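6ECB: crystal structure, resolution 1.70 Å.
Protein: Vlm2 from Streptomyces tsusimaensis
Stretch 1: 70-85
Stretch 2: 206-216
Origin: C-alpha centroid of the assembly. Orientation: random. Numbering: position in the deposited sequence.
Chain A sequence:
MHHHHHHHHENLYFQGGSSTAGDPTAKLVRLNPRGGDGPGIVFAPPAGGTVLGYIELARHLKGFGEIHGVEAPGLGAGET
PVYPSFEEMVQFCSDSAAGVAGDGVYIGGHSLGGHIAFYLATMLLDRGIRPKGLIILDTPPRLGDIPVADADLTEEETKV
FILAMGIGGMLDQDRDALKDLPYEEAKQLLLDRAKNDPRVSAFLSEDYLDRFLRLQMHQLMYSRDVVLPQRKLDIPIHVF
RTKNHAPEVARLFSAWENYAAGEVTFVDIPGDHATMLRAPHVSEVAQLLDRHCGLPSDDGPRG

Stretch 1, residues 70-85: VEAPGLGAGETPVYPS
Stretch 2, residues 206-216: EDYLDRFLRLQ

Stretch 2 is helical throughout, phi/psi near -64/-43; each backbone N from Asp210 to Gln216 donates to the O four residues earlier, Asp210 N to Glu206 O through Gln216 N to Phe212 O (2.8 to 3.1 Å). Stretch 1 leaves a strand at Glu71 and lies along the helix as loop, first running against its direction from Leu75 to Ala77, then returning to the Leu215 end by Tyr83. It passes through type II turns Ala72–Leu75 and Gly76–Glu79; Gly74 (91/3) and Gly78 (67/6) supply their positive phi. The register is set by Ala77 CA–Asp207 CA (6.8 Å), Leu75 CA–Arg211 CA (5.6 Å) and Tyr83 CA–Leu215 CA (6.2 Å).

Asp207 (chi1 t) points toward the loop. Its OD2 accepts from Arg211 NE at 2.8 Å in a salt bridge between residues four apart, about one helical turn, and a water donates both to Asp207 OD2 (2.7 Å) and to Leu75 O (2.8 Å), linking helix to loop. Tyr208 (t, chi2 95°) leaves its CA sideways, yet its hydroxyl reaches Glu71: Tyr208 OH donates to Glu71 OE2 at 2.5 Å, a very short bond lying near the ring plane. Leu75 CB packs on Tyr208 CE1 at 3.8 Å.

Arg211 (m, t, t, chi4 -101°) points toward the loop, and its extended chain places the guanidinium among backbone carbonyls. NH1 donates to Gly74 O (2.8 Å, 151°) and to Glu79 O (2.9 Å, 149°), while NH2 also donates to Glu79 O (3.1 Å, 138°). Both acceptors lie near the guanidinium plane; Gly76 O instead sits over one face, 3.4 Å from Arg211 CZ. One side chain thereby ties both turns to the helix.

Arg214 (m, t, t) starts toward the loop, but its end leads away: Arg214 NE binds Asp210 OD2 at 3.1 Å in a salt bridge. Arg214 CB lies 3.6 Å from Tyr83 OH.

Leu215 (t, chi2 p) closes the contact with apolar packing. CD2 meets Ala72 CB (3.7 Å) and Leu75 CD2 (4.1 Å); CD1 meets Pro84 CD (3.8 Å) and Tyr83 CD1 (4.1 Å). In all, 684 Å² is buried.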

# COMPACT_ATOMS: atom_id res chain seq x y z
N VAL A 70 3.89 3.17 6.63
CA VAL A 70 5.05 2.46 7.13
C VAL A 70 5.96 2.14 5.96
O VAL A 70 5.54 1.51 4.99
CB VAL A 70 4.66 1.18 7.87
CG1 VAL A 70 5.92 0.48 8.35
CG2 VAL A 70 3.76 1.51 9.03
N GLU A 71 7.20 2.57 6.07
CA GLU A 71 8.24 2.28 5.11
C GLU A 71 9.02 1.06 5.59
O GLU A 71 9.41 0.98 6.75
CB GLU A 71 9.15 3.49 5.00
CG GLU A 71 10.17 3.40 3.98
CD GLU A 71 9.85 4.23 2.75
OE1 GLU A 71 8.67 4.40 2.33
OE2 GLU A 71 10.83 4.67 2.19
N ALA A 72 9.27 0.13 4.68
CA ALA A 72 10.00 -1.08 5.05
C ALA A 72 11.40 -0.74 5.54
O ALA A 72 12.01 0.25 5.10
CB ALA A 72 10.09 -2.03 3.85
N PRO A 73 11.99 -1.58 6.39
CA PRO A 73 13.40 -1.39 6.73
C PRO A 73 14.27 -1.56 5.49
O PRO A 73 13.92 -2.30 4.57
CB PRO A 73 13.68 -2.49 7.76
CG PRO A 73 12.66 -3.48 7.57
CD PRO A 73 11.43 -2.78 7.03
N GLY A 74 15.39 -0.85 5.48
CA GLY A 74 16.48 -1.07 4.55
C GLY A 74 16.41 -0.27 3.27
O GLY A 74 17.25 -0.46 2.40
N LEU A 75 15.41 0.60 3.13
CA LEU A 75 15.31 1.46 1.96
C LEU A 75 16.12 2.75 2.09
O LEU A 75 16.37 3.39 1.06
CB LEU A 75 13.84 1.79 1.68
CG LEU A 75 12.91 0.62 1.30
CD1 LEU A 75 11.50 1.10 1.03
CD2 LEU A 75 13.39 -0.19 0.11
N GLY A 76 16.61 3.10 3.29
CA GLY A 76 17.36 4.34 3.47
C GLY A 76 18.83 4.23 3.10
O GLY A 76 19.42 3.16 3.05
N ALA A 77 19.45 5.39 2.85
CA ALA A 77 20.83 5.40 2.39
C ALA A 77 21.76 4.89 3.48
O ALA A 77 21.56 5.16 4.67
CB ALA A 77 21.24 6.80 1.96
N GLY A 78 22.76 4.12 3.07
CA GLY A 78 23.72 3.57 4.01
C GLY A 78 23.16 2.56 4.99
O GLY A 78 23.89 2.13 5.89
N GLU A 79 21.90 2.16 4.84
CA GLU A 79 21.34 1.11 5.68
C GLU A 79 21.59 -0.26 5.07
O GLU A 79 21.90 -0.41 3.89
CB GLU A 79 19.84 1.30 5.86
CG GLU A 79 19.42 2.58 6.53
CD GLU A 79 17.91 2.63 6.76
OE1 GLU A 79 17.21 1.66 6.41
OE2 GLU A 79 17.43 3.65 7.29
N THR A 80 21.48 -1.26 5.89
CA THR A 80 21.57 -2.61 5.37
C THR A 80 20.24 -2.95 4.69
O THR A 80 19.19 -2.77 5.30
CB THR A 80 21.84 -3.60 6.49
OG1 THR A 80 22.83 -3.06 7.38
CG2 THR A 80 22.35 -4.90 5.90
N PRO A 81 20.25 -3.38 3.43
CA PRO A 81 18.99 -3.81 2.82
C PRO A 81 18.46 -5.01 3.58
O PRO A 81 19.23 -5.79 4.15
CB PRO A 81 19.38 -4.18 1.38
CG PRO A 81 20.81 -3.76 1.22
CD PRO A 81 21.41 -3.71 2.58
N VAL A 82 17.13 -5.11 3.64
CA VAL A 82 16.45 -6.18 4.37
C VAL A 82 15.40 -6.78 3.46
O VAL A 82 14.61 -6.04 2.87
CB VAL A 82 15.80 -5.65 5.66
CG1 VAL A 82 15.10 -6.77 6.40
CG2 VAL A 82 16.84 -4.99 6.55
N TYR A 83 15.37 -8.11 3.39
CA TYR A 83 14.39 -8.86 2.59
C TYR A 83 13.60 -9.72 3.57
O TYR A 83 13.92 -10.89 3.80
CB TYR A 83 15.09 -9.69 1.52
CG TYR A 83 15.97 -8.85 0.63
CD1 TYR A 83 15.40 -7.96 -0.26
CD2 TYR A 83 17.34 -8.90 0.72
CE1 TYR A 83 16.18 -7.17 -1.07
CE2 TYR A 83 18.14 -8.12 -0.11
CZ TYR A 83 17.54 -7.24 -1.00
OH TYR A 83 18.31 -6.44 -1.83
N PRO A 84 12.57 -9.16 4.18
CA PRO A 84 11.84 -9.90 5.20
C PRO A 84 10.92 -10.94 4.59
O PRO A 84 10.39 -10.77 3.48
CB PRO A 84 11.02 -8.82 5.91
CG PRO A 84 10.96 -7.69 5.00
CD PRO A 84 12.07 -7.79 3.99
N SER A 85 10.69 -12.00 5.35
CA SER A 85 9.56 -12.87 5.07
C SER A 85 8.27 -12.07 5.27
O SER A 85 8.25 -10.99 5.86
CB SER A 85 9.57 -14.09 5.99
OG SER A 85 9.26 -13.67 7.31
N GLU A 206 18.63 7.60 -6.61
CA GLU A 206 19.07 6.42 -7.35
C GLU A 206 19.18 5.20 -6.44
O GLU A 206 18.73 4.10 -6.78
CB GLU A 206 20.42 6.70 -8.02
CG GLU A 206 20.96 5.52 -8.81
CD GLU A 206 22.35 5.77 -9.35
OE1 GLU A 206 22.74 6.95 -9.46
OE2 GLU A 206 23.06 4.78 -9.63
N ASP A 207 19.74 5.40 -5.24
CA ASP A 207 19.89 4.31 -4.28
C ASP A 207 18.53 3.81 -3.79
O ASP A 207 18.33 2.59 -3.65
CB ASP A 207 20.73 4.81 -3.12
CG ASP A 207 21.07 3.72 -2.16
OD1 ASP A 207 21.81 2.80 -2.56
OD2 ASP A 207 20.59 3.79 -1.00
N TYR A 208 17.61 4.71 -3.46
CA TYR A 208 16.29 4.30 -3.01
C TYR A 208 15.58 3.49 -4.08
O TYR A 208 14.93 2.48 -3.78
CB TYR A 208 15.46 5.54 -2.65
CG TYR A 208 14.14 5.24 -2.01
CD1 TYR A 208 14.00 5.23 -0.63
CD2 TYR A 208 13.02 4.99 -2.79
CE1 TYR A 208 12.78 4.98 -0.05
CE2 TYR A 208 11.82 4.74 -2.22
CZ TYR A 208 11.70 4.72 -0.84
OH TYR A 208 10.50 4.46 -0.30
N LEU A 209 15.66 3.93 -5.32
CA LEU A 209 14.98 3.22 -6.40
C LEU A 209 15.53 1.80 -6.53
O LEU A 209 14.77 0.84 -6.72
CB LEU A 209 15.17 3.99 -7.71
CG LEU A 209 14.59 3.35 -8.96
CD1 LEU A 209 13.09 3.14 -8.83
CD2 LEU A 209 14.92 4.21 -10.17
N ASP A 210 16.85 1.66 -6.48
CA ASP A 210 17.46 0.34 -6.54
C ASP A 210 16.96 -0.54 -5.40
O ASP A 210 16.60 -1.71 -5.61
CB ASP A 210 18.98 0.49 -6.48
CG ASP A 210 19.69 -0.83 -6.70
OD1 ASP A 210 19.60 -1.35 -7.83
OD2 ASP A 210 20.32 -1.34 -5.74
N ARG A 211 16.91 0.01 -4.20
CA ARG A 211 16.50 -0.79 -3.05
C ARG A 211 15.03 -1.16 -3.15
O ARG A 211 14.63 -2.28 -2.83
CB ARG A 211 16.78 -0.03 -1.76
CG ARG A 211 18.27 0.13 -1.46
CD ARG A 211 18.48 1.10 -0.30
NE ARG A 211 19.90 1.31 -0.01
CZ ARG A 211 20.57 0.74 0.99
NH1 ARG A 211 19.95 -0.08 1.82
NH2 ARG A 211 21.86 0.99 1.15
N PHE A 212 14.21 -0.23 -3.64
CA PHE A 212 12.80 -0.51 -3.84
C PHE A 212 12.61 -1.63 -4.86
O PHE A 212 11.82 -2.55 -4.63
CB PHE A 212 12.07 0.76 -4.31
CG PHE A 212 10.75 0.45 -4.95
CD1 PHE A 212 9.64 0.26 -4.17
CD2 PHE A 212 10.65 0.29 -6.32
CE1 PHE A 212 8.44 -0.08 -4.73
CE2 PHE A 212 9.44 -0.06 -6.90
CZ PHE A 212 8.34 -0.23 -6.11
N LEU A 213 13.31 -1.56 -5.99
CA LEU A 213 13.10 -2.56 -7.03
C LEU A 213 13.54 -3.95 -6.56
O LEU A 213 12.90 -4.95 -6.88
CB LEU A 213 13.84 -2.16 -8.30
CG LEU A 213 13.30 -0.91 -8.99
CD1 LEU A 213 14.29 -0.42 -10.03
CD2 LEU A 213 11.95 -1.23 -9.62
N ARG A 214 14.62 -4.01 -5.78
CA ARG A 214 15.07 -5.31 -5.28
C ARG A 214 14.11 -5.86 -4.24
O ARG A 214 13.76 -7.05 -4.27
CB ARG A 214 16.49 -5.20 -4.71
CG ARG A 214 17.57 -4.89 -5.74
CD ARG A 214 18.97 -4.81 -5.11
NE ARG A 214 19.97 -4.43 -6.11
CZ ARG A 214 20.46 -5.28 -7.01
NH1 ARG A 214 20.07 -6.55 -7.03
NH2 ARG A 214 21.35 -4.85 -7.90
N LEU A 215 13.64 -5.02 -3.31
CA LEU A 215 12.68 -5.51 -2.33
C LEU A 215 11.36 -5.88 -3.01
O LEU A 215 10.70 -6.84 -2.62
CB LEU A 215 12.45 -4.46 -1.24
CG LEU A 215 11.46 -4.85 -0.13
CD1 LEU A 215 11.85 -6.17 0.54
CD2 LEU A 215 11.41 -3.72 0.89
N GLN A 216 10.97 -5.14 -4.04
CA GLN A 216 9.74 -5.47 -4.76
C GLN A 216 9.81 -6.86 -5.37
O GLN A 216 8.88 -7.66 -5.22
CB GLN A 216 9.48 -4.43 -5.85
CG GLN A 216 8.20 -4.70 -6.61
CD GLN A 216 7.98 -3.66 -7.70
OE1 GLN A 216 8.90 -3.29 -8.41
NE2 GLN A 216 6.75 -3.17 -7.82
O HOH W 1 18.23 5.02 -0.35